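Local structure of conserved hypothetical protein MTH1747 (Methanothermobacter thermautotrophicus, 1I36) at residues I158-S163 with Q227-E232; R18-G23 with R42-T47; A171-T176 with E203-R208; K210-H215 with R244-L249; G82-I87 with S100-G105. The protein is of unknown function but binds NADP in a Rossmann-type domain and resembles 3-hydroxyacid dehydrogenases, so it is probably an NADP-dependent oxidoreductase. The protein carries 1 engineered substitution. All blocks are in the same frame, centred on the assembly; numbering follows the deposited sequence.

Overall arrangement
Contacts 2 and 5 belong to the nucleotide-binding half of the chain, contacts 1, 3 and 4 to its helical half, and contacts 2 and 4 have centres about 38 Å apart. Contacts 1 and 3 are buried and share helix 154-182, while contact 3 shares helix 202-214 with the partly buried contact 4, which it touches through Trp174 against Ile245 and Leu249. All three join helices mainly by apolar groups without a hydrogen bond across, and all three also meet the second subunit. Contact 5, partly buried, seats an isoleucine on a tyrosine ring beside the central sheet. Contact 2 lies at the surface, where an arginine makes one weak hydrogen bond to a backbone carbonyl.

Contact 1 (I158-S163 with Q227-E232); sequences IKMLRS and QDMLAE
Met229 is the first residue along 227-232 to reach the other helix, and it meets Met160 side by side. The two methionines slide past each other in opposite directions, Met160 CG lying only 3.4 Å from Met229 CB, a tight contact for two carbons. Met229 SD adds a second touch at 3.6 Å from Met160 CG, while the chain, extended beyond CG, carries the methyl end away toward Ser91 and Pro92. Met160 behaves differently. Its CG stands anti to the backbone N (chi1 168°) and points across the gap, but bends at chi2 and chi3 fold the methyl down against the partner's backbone, with CE 3.6 Å from Leu230 N. Such a flexible, unbranched thioether suits a place where a side chain must turn to follow the surface of a helix. Leu230, next in sequence, receives the sulfur: Met160 SD is 4.0 Å from Leu230 CG. Its CD2 methyl also meets Leu161 CD2 at 3.6 Å, and the second subunit packs on both leucines. An alanine in place of Met160 would probably take away the group that fills the space against Met229 and Leu230 and open a gap between the helices. Farther on, the carboxylate of Glu232 bonds to Ser91 OG and to the backbone N of Glu93. The axes of the two short helical segments approach to 10.2 Å, with a signed crossing angle of -124°. This is apolar helix packing in the helical domain, set beside the cofactor site: Met229 and Asn89, an NADP-binding residue, have side chains about 4 Å apart.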
# COMPACT_ATOMS: atom_id res chain seq x y z
N ILE A 158 6.29 -2.04 -16.68
CA ILE A 158 6.64 -2.50 -15.35
C ILE A 158 7.12 -1.34 -14.45
O ILE A 158 6.75 -1.24 -13.26
CB ILE A 158 7.76 -3.57 -15.41
CG1 ILE A 158 7.21 -4.87 -15.99
CG2 ILE A 158 8.31 -3.85 -13.97
CD1 ILE A 158 8.30 -5.74 -16.70
N LYS A 159 7.95 -0.47 -15.01
CA LYS A 159 8.46 0.67 -14.25
C LYS A 159 7.33 1.61 -13.80
O LYS A 159 7.26 2.03 -12.62
CB LYS A 159 9.47 1.46 -15.08
CG LYS A 159 9.99 2.71 -14.35
CD LYS A 159 10.94 3.50 -15.21
CE LYS A 159 11.20 4.85 -14.58
NZ LYS A 159 9.92 5.62 -14.56
N MET A 160 6.44 1.92 -14.73
CA MET A 160 5.30 2.81 -14.49
C MET A 160 4.33 2.17 -13.49
O MET A 160 3.76 2.86 -12.65
CB MET A 160 4.59 3.07 -15.83
CG MET A 160 3.25 3.73 -15.77
SD MET A 160 1.74 2.69 -15.38
CE MET A 160 1.23 2.05 -16.97
N LEU A 161 4.13 0.85 -13.59
CA LEU A 161 3.22 0.17 -12.66
C LEU A 161 3.76 0.17 -11.24
O LEU A 161 2.99 0.39 -10.29
CB LEU A 161 2.92 -1.25 -13.15
CG LEU A 161 2.02 -1.20 -14.39
CD1 LEU A 161 1.95 -2.55 -15.07
CD2 LEU A 161 0.62 -0.73 -13.99
N ARG A 162 5.06 -0.03 -11.09
CA ARG A 162 5.69 -0.00 -9.77
C ARG A 162 5.56 1.40 -9.19
O ARG A 162 5.29 1.58 -8.00
CB ARG A 162 7.17 -0.38 -9.83
CG ARG A 162 7.83 -0.35 -8.43
CD ARG A 162 9.25 -0.90 -8.36
NE ARG A 162 10.24 0.17 -8.45
CZ ARG A 162 11.55 0.01 -8.23
NH1 ARG A 162 12.04 -1.17 -7.87
NH2 ARG A 162 12.38 1.03 -8.45
N SER A 163 5.78 2.39 -10.05
CA SER A 163 5.70 3.79 -9.67
C SER A 163 4.28 4.16 -9.24
O SER A 163 4.06 4.82 -8.22
CB SER A 163 6.15 4.67 -10.86
OG SER A 163 5.99 6.05 -10.55
N GLN A 227 -1.02 8.42 -14.72
CA GLN A 227 -2.41 8.35 -15.09
C GLN A 227 -2.52 8.14 -16.61
O GLN A 227 -3.26 7.26 -17.06
CB GLN A 227 -3.11 9.65 -14.67
CG GLN A 227 -4.45 9.97 -15.35
CD GLN A 227 -5.55 8.97 -15.06
OE1 GLN A 227 -5.80 8.62 -13.92
NE2 GLN A 227 -6.24 8.52 -16.12
N ASP A 228 -1.79 8.93 -17.39
CA ASP A 228 -1.83 8.78 -18.85
C ASP A 228 -1.34 7.39 -19.28
O ASP A 228 -1.99 6.72 -20.09
CB ASP A 228 -1.05 9.91 -19.54
CG ASP A 228 -1.79 11.24 -19.47
OD1 ASP A 228 -3.01 11.22 -19.19
OD2 ASP A 228 -1.17 12.30 -19.67
N MET A 229 -0.26 6.90 -18.66
CA MET A 229 0.27 5.59 -18.99
C MET A 229 -0.72 4.48 -18.67
O MET A 229 -0.98 3.61 -19.51
CB MET A 229 1.64 5.37 -18.34
CG MET A 229 2.74 6.35 -18.89
SD MET A 229 4.45 6.09 -18.26
CE MET A 229 5.32 7.67 -18.80
N LEU A 230 -1.33 4.53 -17.48
CA LEU A 230 -2.33 3.54 -17.12
C LEU A 230 -3.51 3.57 -18.09
O LEU A 230 -4.10 2.53 -18.37
CB LEU A 230 -2.85 3.79 -15.70
CG LEU A 230 -2.10 3.18 -14.53
CD1 LEU A 230 -2.86 3.56 -13.24
CD2 LEU A 230 -2.06 1.62 -14.71
N ALA A 231 -3.85 4.76 -18.58
CA ALA A 231 -4.97 4.92 -19.53
C ALA A 231 -4.78 4.22 -20.89
O ALA A 231 -5.75 4.00 -21.62
CB ALA A 231 -5.27 6.41 -19.75
N GLU A 232 -3.54 3.90 -21.25
CA GLU A 232 -3.25 3.20 -22.49
C GLU A 232 -3.68 1.75 -22.35
O GLU A 232 -3.93 1.07 -23.34
CB GLU A 232 -1.74 3.26 -22.80
CG GLU A 232 -1.23 4.68 -23.07
CD GLU A 232 0.27 4.80 -23.35
OE1 GLU A 232 1.05 3.85 -23.07
OE2 GLU A 232 0.68 5.87 -23.88

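Contact 2 (R18-G23 with R42-T47); sequences RLRSRG and RTVGVT
Arg20 makes the one hydrogen bond between these segments, from NE to Gly45 O. The separation is a normal 3.0 Å, but the angle at the hydrogen is just 124°, so the bond is weak. The remaining contacts are not hydrogen bonds. Arg20 CG lies anti to the backbone N (chi1 -166°) and the chain is straight as far as NE, a long arm that spans the gap from helix 10-21. Its CD comes 3.2 Å from Val44 O, and the same carbon lies 4.2 Å from Val44 CG1. The guanidinium meets the backbone too, with Gly45 CA over one face and Val44 O approaching it obliquely.

Glycine is well suited to position 45. Here the chain leaves helix 35-44 with a positive phi of 89°, and a side chain would press on the preceding carbonyl and crowd Arg20 CZ. On the other segment, Gly23, also of positive phi, ends helix 10-21 as the C-prime residue of a Schellman motif.

The contact thus joins two helix ends of the Rossmann-type domain at its surface. A positive group set beside carbonyls at the C-terminal end of a helix is probably favoured electrostatically, even though its single directed bond is poor.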
# COMPACT_ATOMS: atom_id res chain seq x y z
N ARG A 18 31.11 4.24 -16.87
CA ARG A 18 31.28 2.88 -16.36
C ARG A 18 31.80 1.95 -17.45
O ARG A 18 32.76 1.19 -17.25
CB ARG A 18 29.95 2.34 -15.81
CG ARG A 18 29.96 0.87 -15.36
CD ARG A 18 31.06 0.59 -14.32
NE ARG A 18 30.88 1.38 -13.10
CZ ARG A 18 29.99 1.10 -12.15
NH1 ARG A 18 29.18 0.05 -12.29
NH2 ARG A 18 29.97 1.79 -11.02
N LEU A 19 31.17 2.03 -18.62
CA LEU A 19 31.57 1.21 -19.76
C LEU A 19 33.03 1.48 -20.19
O LEU A 19 33.79 0.57 -20.50
CB LEU A 19 30.63 1.47 -20.95
CG LEU A 19 29.14 1.10 -20.77
CD1 LEU A 19 28.34 1.60 -21.95
CD2 LEU A 19 28.99 -0.42 -20.67
N ARG A 20 33.39 2.76 -20.24
CA ARG A 20 34.73 3.15 -20.64
C ARG A 20 35.80 2.59 -19.68
O ARG A 20 36.83 2.08 -20.12
CB ARG A 20 34.83 4.67 -20.72
CG ARG A 20 36.07 5.15 -21.44
CD ARG A 20 36.06 6.65 -21.67
NE ARG A 20 37.18 7.04 -22.51
CZ ARG A 20 38.43 7.20 -22.08
NH1 ARG A 20 38.73 7.02 -20.80
NH2 ARG A 20 39.39 7.45 -22.95
N SER A 21 35.53 2.65 -18.38
CA SER A 21 36.45 2.14 -17.36
C SER A 21 36.63 0.63 -17.50
O SER A 21 37.61 0.07 -17.02
CB SER A 21 35.93 2.48 -15.96
OG SER A 21 34.74 1.75 -15.65
N ARG A 22 35.69 -0.03 -18.19
CA ARG A 22 35.80 -1.48 -18.37
C ARG A 22 36.31 -1.85 -19.75
O ARG A 22 36.20 -3.01 -20.16
CB ARG A 22 34.48 -2.19 -18.06
CG ARG A 22 33.93 -1.91 -16.67
CD ARG A 22 34.92 -2.27 -15.58
NE ARG A 22 34.38 -1.91 -14.28
CZ ARG A 22 33.63 -2.71 -13.53
NH1 ARG A 22 33.32 -3.94 -13.96
NH2 ARG A 22 33.18 -2.29 -12.36
N GLY A 23 36.85 -0.86 -20.46
CA GLY A 23 37.44 -1.11 -21.78
C GLY A 23 36.59 -0.98 -23.02
O GLY A 23 37.03 -1.33 -24.12
N ARG A 42 33.51 15.38 -22.88
CA ARG A 42 34.96 15.50 -22.79
C ARG A 42 35.50 15.12 -21.41
O ARG A 42 36.65 14.69 -21.31
CB ARG A 42 35.40 16.90 -23.25
CG ARG A 42 35.01 17.12 -24.70
CD ARG A 42 35.58 18.37 -25.34
NE ARG A 42 35.27 18.35 -26.77
CZ ARG A 42 35.09 19.42 -27.53
NH1 ARG A 42 35.19 20.64 -27.02
NH2 ARG A 42 34.74 19.27 -28.80
N THR A 43 34.68 15.25 -20.37
CA THR A 43 35.07 14.85 -19.01
C THR A 43 35.20 13.32 -19.00
O THR A 43 36.11 12.76 -18.37
CB THR A 43 34.00 15.26 -17.96
OG1 THR A 43 33.96 16.68 -17.86
CG2 THR A 43 34.34 14.67 -16.59
N VAL A 44 34.27 12.64 -19.68
CA VAL A 44 34.26 11.18 -19.77
C VAL A 44 35.34 10.71 -20.74
O VAL A 44 35.97 9.67 -20.51
CB VAL A 44 32.86 10.64 -20.21
CG1 VAL A 44 32.90 9.12 -20.47
CG2 VAL A 44 31.83 10.94 -19.13
N GLY A 45 35.57 11.48 -21.81
CA GLY A 45 36.57 11.09 -22.80
C GLY A 45 35.99 10.22 -23.92
O GLY A 45 36.64 9.29 -24.42
N VAL A 46 34.77 10.54 -24.34
CA VAL A 46 34.12 9.79 -25.39
C VAL A 46 34.68 10.13 -26.76
O VAL A 46 35.24 11.19 -26.96
CB VAL A 46 32.59 10.03 -25.41
CG1 VAL A 46 31.97 9.58 -24.09
CG2 VAL A 46 32.30 11.49 -25.66
N THR A 47 34.56 9.20 -27.70
CA THR A 47 35.04 9.45 -29.04
C THR A 47 34.00 10.32 -29.75
O THR A 47 32.83 9.95 -29.82
CB THR A 47 35.27 8.14 -29.80
OG1 THR A 47 36.35 7.43 -29.19
CG2 THR A 47 35.59 8.41 -31.26

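Contact 3 (A171-T176 with E203-R208); sequences ALLWET and ESAISR
The turn of helix that carries Leu173 over to Ala205 is fixed by backbone bonds, Glu175 N to Ala171 O and Thr176 N to Leu172 O, each 3.0 Å long. On the facing turn the matching bond from Arg208 N to Ser204 O is weak at 3.4 Å. No hydrogen bond passes from one segment to the other, and the contact rests on a single leucine branch. Leu173 holds CG anti to its own N (chi1 -177°), which sends the side chain straight over to helix 202-214. There CD2 does all the touching: it lies 3.7 Å from Ala205 CB and 3.5 Å from Ala205 O, so that one methyl group rests on both the side chain and the peptide of the alanine. A small residue suits this place because it leaves room for the leucine, and the two CA atoms are 7.7 Å apart.

Arg208, one turn farther along, offers its aliphatic part, with CD 4.1 Å from Leu173 CD2. The chain bends at chi3 (-74°), and the guanidinium goes on toward the second subunit, where Glu197 gives a long, weak ion pair. Phe201 and Leu209 also pack on Leu173, as does Tyr165 of the second subunit. Glu175, on another side of the same helix, accepts bonds from the Val237 and Met238 amides of that subunit. Across these two segments, then, the joining is apolar, while the subunit interface draws on the same helix both by apolar packing, on Leu173, and by the Glu175 bonds.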
# COMPACT_ATOMS: atom_id res chain seq x y z
N ALA A 171 0.23 8.27 -0.86
CA ALA A 171 -0.95 9.11 -0.71
C ALA A 171 -1.93 8.53 0.33
O ALA A 171 -2.57 9.28 1.07
CB ALA A 171 -1.65 9.27 -2.04
N LEU A 172 -2.11 7.21 0.29
CA LEU A 172 -3.02 6.52 1.21
C LEU A 172 -2.49 6.67 2.64
O LEU A 172 -3.25 6.96 3.58
CB LEU A 172 -3.14 5.04 0.86
CG LEU A 172 -3.87 4.68 -0.44
CD1 LEU A 172 -3.58 3.21 -0.82
CD2 LEU A 172 -5.41 4.89 -0.29
N LEU A 173 -1.18 6.54 2.78
CA LEU A 173 -0.54 6.67 4.08
C LEU A 173 -0.74 8.07 4.62
O LEU A 173 -1.16 8.25 5.77
CB LEU A 173 0.94 6.40 3.99
CG LEU A 173 1.61 6.45 5.36
CD1 LEU A 173 1.19 5.22 6.19
CD2 LEU A 173 3.12 6.47 5.17
N TRP A 174 -0.45 9.06 3.79
CA TRP A 174 -0.59 10.46 4.18
C TRP A 174 -2.00 10.80 4.64
O TRP A 174 -2.18 11.42 5.69
CB TRP A 174 -0.20 11.40 3.04
CG TRP A 174 -0.30 12.85 3.46
CD1 TRP A 174 0.66 13.59 4.09
CD2 TRP A 174 -1.43 13.69 3.31
NE1 TRP A 174 0.18 14.86 4.34
CE2 TRP A 174 -1.10 14.94 3.87
CE3 TRP A 174 -2.69 13.52 2.75
CZ2 TRP A 174 -1.99 16.00 3.89
CZ3 TRP A 174 -3.58 14.58 2.77
CH2 TRP A 174 -3.22 15.80 3.33
N GLU A 175 -3.01 10.43 3.86
CA GLU A 175 -4.37 10.73 4.26
C GLU A 175 -4.75 10.02 5.57
O GLU A 175 -5.37 10.63 6.46
CB GLU A 175 -5.36 10.41 3.15
CG GLU A 175 -6.82 10.62 3.59
CD GLU A 175 -7.78 10.77 2.44
OE1 GLU A 175 -8.32 9.76 1.97
OE2 GLU A 175 -8.02 11.92 2.03
N THR A 176 -4.39 8.74 5.69
CA THR A 176 -4.69 7.97 6.90
C THR A 176 -4.03 8.59 8.14
O THR A 176 -4.70 8.76 9.17
CB THR A 176 -4.22 6.51 6.75
OG1 THR A 176 -5.00 5.87 5.75
CG2 THR A 176 -4.39 5.72 8.07
N GLU A 203 9.23 2.67 10.06
CA GLU A 203 10.40 3.37 9.53
C GLU A 203 10.33 3.59 8.02
O GLU A 203 10.60 4.70 7.56
CB GLU A 203 11.69 2.64 9.91
CG GLU A 203 12.15 2.89 11.34
CD GLU A 203 12.60 4.33 11.61
OE1 GLU A 203 12.88 4.66 12.78
OE2 GLU A 203 12.67 5.15 10.65
N SER A 204 9.99 2.55 7.26
CA SER A 204 9.87 2.65 5.80
C SER A 204 8.74 3.63 5.42
O SER A 204 8.77 4.22 4.34
CB SER A 204 9.59 1.27 5.18
OG SER A 204 10.72 0.41 5.26
N ALA A 205 7.79 3.81 6.33
CA ALA A 205 6.65 4.71 6.12
C ALA A 205 6.94 6.18 6.42
O ALA A 205 6.55 7.06 5.66
CB ALA A 205 5.45 4.23 6.95
N ILE A 206 7.62 6.45 7.53
CA ILE A 206 7.94 7.83 7.89
C ILE A 206 8.85 8.49 6.84
O ILE A 206 8.71 9.68 6.56
CB ILE A 206 8.58 7.91 9.30
CG1 ILE A 206 8.93 9.36 9.64
CG2 ILE A 206 9.84 7.05 9.37
CD1 ILE A 206 9.72 9.53 10.93
N SER A 207 9.73 7.69 6.24
CA SER A 207 10.65 8.21 5.22
C SER A 207 9.94 8.44 3.90
O SER A 207 10.19 9.44 3.21
CB SER A 207 11.84 7.26 5.03
OG SER A 207 11.43 6.00 4.54
N ARG A 208 9.04 7.52 3.54
CA ARG A 208 8.25 7.62 2.31
C ARG A 208 7.38 8.87 2.38
O ARG A 208 7.21 9.59 1.40
CB ARG A 208 7.38 6.35 2.15
CG ARG A 208 5.92 6.61 1.71
CD ARG A 208 5.05 5.35 1.72
NE ARG A 208 5.33 4.43 0.61
CZ ARG A 208 5.86 3.22 0.76
NH1 ARG A 208 6.16 2.77 1.97
NH2 ARG A 208 6.05 2.43 -0.30

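Contact 4 (K210-H215 with R244-L249); sequences KSSCIH and RIFDKL
Phe246 and Leu249, one turn apart on helix 238-249, both set CG beside the backbone N and anti to the carbonyl carbon (chi1 -80° and -66°), and this brings ring and isobutyl group together against Ser212 and Cys213. The phenylalanine presents an edge. Ser212 CB lies near the plane of its ring, 4.0 Å from CE2, and the serine oxygen is equally distant from that carbon. Leu249 divides its two methyls between neighbouring residues: CD1 rests 3.8 Å from Ser212 O, and CD2 lies 4.0 Å from Cys213 SG. All of these are van der Waals touches.

The residue types fit a close approach. Serine and cysteine are short, and Cys213 CA comes within 5.7 Å of Leu249 CA, a spacing that leaves little room for bulk on helix 202-214. The serine hydroxyl, buried here, has weak hydrogen bonds to Arg208 O and Ser170 OG, so it can sit by the ring edge with its polar needs partly met. Trp174 of helix 154-182 also packs on Leu249, and Arg219 and Met223 of helix 216-231 pack on Phe246.

The N-to-C directions of the two short helical segments differ by 71°, and their axes approach to 10.2 Å. Four helices thus gather around this point in the family region of the 6-phosphogluconate dehydrogenase C-terminal clan, an all-helical domain that here also packs against a second subunit.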
# COMPACT_ATOMS: atom_id res chain seq x y z
N LYS A 210 7.92 11.63 4.27
CA LYS A 210 8.76 12.82 4.19
C LYS A 210 9.17 13.14 2.75
O LYS A 210 9.03 14.27 2.31
CB LYS A 210 10.01 12.62 5.05
CG LYS A 210 9.82 12.92 6.53
CD LYS A 210 9.54 14.41 6.76
CE LYS A 210 10.75 15.29 6.42
NZ LYS A 210 11.91 15.04 7.31
N SER A 211 9.65 12.14 2.02
CA SER A 211 10.07 12.33 0.64
C SER A 211 8.91 12.80 -0.24
O SER A 211 9.09 13.68 -1.10
CB SER A 211 10.63 11.03 0.07
OG SER A 211 11.54 10.44 0.97
N SER A 212 7.73 12.23 -0.02
CA SER A 212 6.53 12.58 -0.78
C SER A 212 6.12 14.04 -0.59
O SER A 212 5.56 14.66 -1.50
CB SER A 212 5.35 11.66 -0.41
OG SER A 212 5.44 10.42 -1.12
N CYS A 213 6.38 14.57 0.60
CA CYS A 213 6.04 15.96 0.87
C CYS A 213 7.12 16.90 0.33
O CYS A 213 6.81 17.92 -0.29
CB CYS A 213 5.82 16.14 2.37
SG CYS A 213 4.54 15.00 2.99
N ILE A 214 8.37 16.51 0.51
CA ILE A 214 9.52 17.29 0.05
C ILE A 214 9.44 17.46 -1.48
O ILE A 214 9.53 18.57 -2.00
CB ILE A 214 10.86 16.58 0.45
CG1 ILE A 214 11.05 16.64 1.97
CG2 ILE A 214 12.05 17.20 -0.28
CD1 ILE A 214 12.15 15.72 2.52
N HIS A 215 9.18 16.36 -2.17
CA HIS A 215 9.09 16.35 -3.63
C HIS A 215 7.67 16.31 -4.15
O HIS A 215 7.42 15.75 -5.23
CB HIS A 215 9.87 15.16 -4.18
CG HIS A 215 11.30 15.12 -3.77
ND1 HIS A 215 12.22 16.08 -4.16
CD2 HIS A 215 12.00 14.21 -3.05
CE1 HIS A 215 13.42 15.76 -3.71
NE2 HIS A 215 13.32 14.63 -3.04
N ARG A 244 -5.26 14.22 -6.44
CA ARG A 244 -5.83 15.23 -5.55
C ARG A 244 -5.01 15.37 -4.26
O ARG A 244 -4.82 16.49 -3.77
CB ARG A 244 -7.29 14.91 -5.23
CG ARG A 244 -8.21 14.97 -6.44
CD ARG A 244 -9.66 14.98 -6.03
NE ARG A 244 -9.90 16.13 -5.17
CZ ARG A 244 -10.83 16.21 -4.22
NH1 ARG A 244 -11.66 15.19 -3.99
NH2 ARG A 244 -10.86 17.28 -3.43
N ILE A 245 -4.47 14.26 -3.73
CA ILE A 245 -3.64 14.32 -2.52
C ILE A 245 -2.33 15.05 -2.83
O ILE A 245 -1.89 15.92 -2.07
CB ILE A 245 -3.30 12.90 -1.96
CG1 ILE A 245 -4.55 12.20 -1.40
CG2 ILE A 245 -2.21 12.99 -0.90
CD1 ILE A 245 -5.13 12.82 -0.16
N PHE A 246 -1.67 14.67 -3.92
CA PHE A 246 -0.41 15.33 -4.26
C PHE A 246 -0.61 16.80 -4.58
O PHE A 246 0.28 17.62 -4.34
CB PHE A 246 0.33 14.58 -5.36
CG PHE A 246 1.07 13.38 -4.84
CD1 PHE A 246 0.69 12.10 -5.21
CD2 PHE A 246 2.11 13.54 -3.92
CE1 PHE A 246 1.33 10.98 -4.66
CE2 PHE A 246 2.75 12.43 -3.37
CZ PHE A 246 2.35 11.14 -3.75
N ASP A 247 -1.81 17.14 -5.04
CA ASP A 247 -2.19 18.51 -5.34
C ASP A 247 -2.10 19.28 -4.00
O ASP A 247 -1.51 20.36 -3.92
CB ASP A 247 -3.62 18.52 -5.90
CG ASP A 247 -4.00 19.85 -6.54
OD1 ASP A 247 -3.16 20.44 -7.24
OD2 ASP A 247 -5.16 20.29 -6.37
N LYS A 248 -2.61 18.67 -2.93
CA LYS A 248 -2.57 19.27 -1.60
C LYS A 248 -1.15 19.38 -1.05
O LYS A 248 -0.77 20.41 -0.52
CB LYS A 248 -3.38 18.44 -0.61
CG LYS A 248 -4.86 18.42 -0.83
CD LYS A 248 -5.51 17.60 0.27
CE LYS A 248 -7.00 17.68 0.18
NZ LYS A 248 -7.63 16.96 1.31
N LEU A 249 -0.39 18.29 -1.13
CA LEU A 249 0.98 18.24 -0.62
C LEU A 249 1.93 19.36 -1.07
O LEU A 249 2.98 19.57 -0.44
CB LEU A 249 1.61 16.88 -0.90
CG LEU A 249 1.04 15.63 -0.21
CD1 LEU A 249 1.89 14.41 -0.56
CD2 LEU A 249 1.04 15.83 1.27

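Contact 5 (G82-I87 with S100-G105); sequences GIYVDI and SLIEKG
The Tyr84 ring carries Ile102 CD1 on one face, the methyl standing 3.6 Å above the plane, over the centre. This is a CH-pi contact, 3.7 Å from CD1 to the ring centroid and 11° off the normal. It lies in a beta-alpha-beta unit of the Rossmann-type domain, in which strand 83-86 leads through helix 92-101 to strand 106-112, and it joins the strand to the turn after the helix. Ile102 crosses the ring at about a right angle, and its CG1 reaches to 3.8 Å from Tyr84 CD1. The tyrosine is aimed there by its first torsion, with CG anti to the backbone N (chi1 -174°). Alanines of helix 69-77, Ala72, Ala73 and Ala76, also touch Tyr84, so a broad flat group suits the space between sheet and helices, and isoleucine, with CD1 at the end of its longer arm, can set a methyl over the ring face. Replacing Tyr84 with an alanine would probably strip Ile102 of its aromatic seat and open a gap against the helix 69-77 alanines. The ligand pocket is close by: Ile87 belongs to it, and Asp86 OD1 accepts a bond from Asn88 N.

At the strand's start the two segments run near enough for two glycines to meet. A side chain on Gly105 would be directed at Gly82, whose O atom lies 3.4 Å from Gly105 CA.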
# COMPACT_ATOMS: atom_id res chain seq x y z
N GLY A 82 22.17 -2.61 -35.65
CA GLY A 82 22.48 -3.35 -34.43
C GLY A 82 21.26 -3.24 -33.51
O GLY A 82 20.10 -3.30 -33.96
N ILE A 83 21.53 -3.05 -32.22
CA ILE A 83 20.45 -2.90 -31.23
C ILE A 83 20.32 -1.43 -30.81
O ILE A 83 21.30 -0.73 -30.58
CB ILE A 83 20.73 -3.77 -30.00
CG1 ILE A 83 20.52 -5.22 -30.38
CG2 ILE A 83 19.77 -3.45 -28.86
CD1 ILE A 83 21.18 -6.12 -29.43
N TYR A 84 19.08 -0.97 -30.78
CA TYR A 84 18.74 0.40 -30.39
C TYR A 84 18.03 0.27 -29.01
O TYR A 84 17.00 -0.39 -28.88
CB TYR A 84 17.79 1.00 -31.42
CG TYR A 84 17.49 2.46 -31.16
CD1 TYR A 84 16.38 2.84 -30.39
CD2 TYR A 84 18.26 3.46 -31.74
CE1 TYR A 84 16.03 4.18 -30.22
CE2 TYR A 84 17.94 4.79 -31.58
CZ TYR A 84 16.82 5.15 -30.82
OH TYR A 84 16.50 6.46 -30.68
N VAL A 85 18.66 0.85 -28.00
CA VAL A 85 18.19 0.81 -26.63
C VAL A 85 17.60 2.15 -26.22
O VAL A 85 18.31 3.14 -26.13
CB VAL A 85 19.35 0.44 -25.69
CG1 VAL A 85 18.85 0.20 -24.28
CG2 VAL A 85 20.04 -0.83 -26.23
N ASP A 86 16.29 2.18 -26.05
CA ASP A 86 15.63 3.41 -25.67
C ASP A 86 15.45 3.42 -24.14
O ASP A 86 14.73 2.58 -23.58
CB ASP A 86 14.30 3.58 -26.40
CG ASP A 86 13.70 4.97 -26.20
OD1 ASP A 86 13.45 5.37 -25.04
OD2 ASP A 86 13.48 5.69 -27.19
N ILE A 87 16.07 4.39 -23.49
CA ILE A 87 16.01 4.47 -22.05
C ILE A 87 15.28 5.74 -21.59
O ILE A 87 15.28 6.08 -20.42
CB ILE A 87 17.44 4.34 -21.45
CG1 ILE A 87 17.39 3.81 -20.02
CG2 ILE A 87 18.20 5.68 -21.54
CD1 ILE A 87 18.77 3.27 -19.54
N SER A 100 8.75 0.73 -33.82
CA SER A 100 8.39 0.63 -35.23
C SER A 100 9.27 1.48 -36.15
O SER A 100 9.37 1.21 -37.34
CB SER A 100 6.91 0.93 -35.44
OG SER A 100 6.65 2.31 -35.21
N LEU A 101 9.92 2.50 -35.58
CA LEU A 101 10.82 3.41 -36.31
C LEU A 101 12.22 2.82 -36.55
O LEU A 101 12.97 3.31 -37.39
CB LEU A 101 10.93 4.74 -35.54
CG LEU A 101 9.61 5.51 -35.63
CD1 LEU A 101 9.68 6.80 -34.75
CD2 LEU A 101 9.33 5.88 -37.10
N ILE A 102 12.61 1.83 -35.76
CA ILE A 102 13.92 1.17 -35.95
C ILE A 102 13.58 0.01 -36.93
O ILE A 102 13.34 -1.12 -36.54
CB ILE A 102 14.46 0.64 -34.58
CG1 ILE A 102 14.60 1.82 -33.59
CG2 ILE A 102 15.80 -0.15 -34.78
CD1 ILE A 102 15.34 3.06 -34.13
N GLU A 103 13.49 0.34 -38.21
CA GLU A 103 13.10 -0.62 -39.25
C GLU A 103 14.09 -1.72 -39.64
O GLU A 103 13.69 -2.79 -40.10
CB GLU A 103 12.68 0.16 -40.51
CG GLU A 103 11.49 1.07 -40.23
CD GLU A 103 11.26 2.16 -41.29
OE1 GLU A 103 12.09 2.30 -42.23
OE2 GLU A 103 10.24 2.88 -41.15
N LYS A 104 15.36 -1.50 -39.39
CA LYS A 104 16.39 -2.45 -39.75
C LYS A 104 17.21 -2.96 -38.57
O LYS A 104 18.21 -3.63 -38.77
CB LYS A 104 17.37 -1.78 -40.71
CG LYS A 104 16.77 -1.26 -41.97
CD LYS A 104 17.88 -0.87 -42.93
CE LYS A 104 18.44 0.51 -42.63
NZ LYS A 104 17.69 1.54 -43.42
N GLY A 105 16.81 -2.63 -37.35
CA GLY A 105 17.57 -3.06 -36.21
C GLY A 105 16.72 -3.69 -35.14
O GLY A 105 15.54 -3.88 -35.34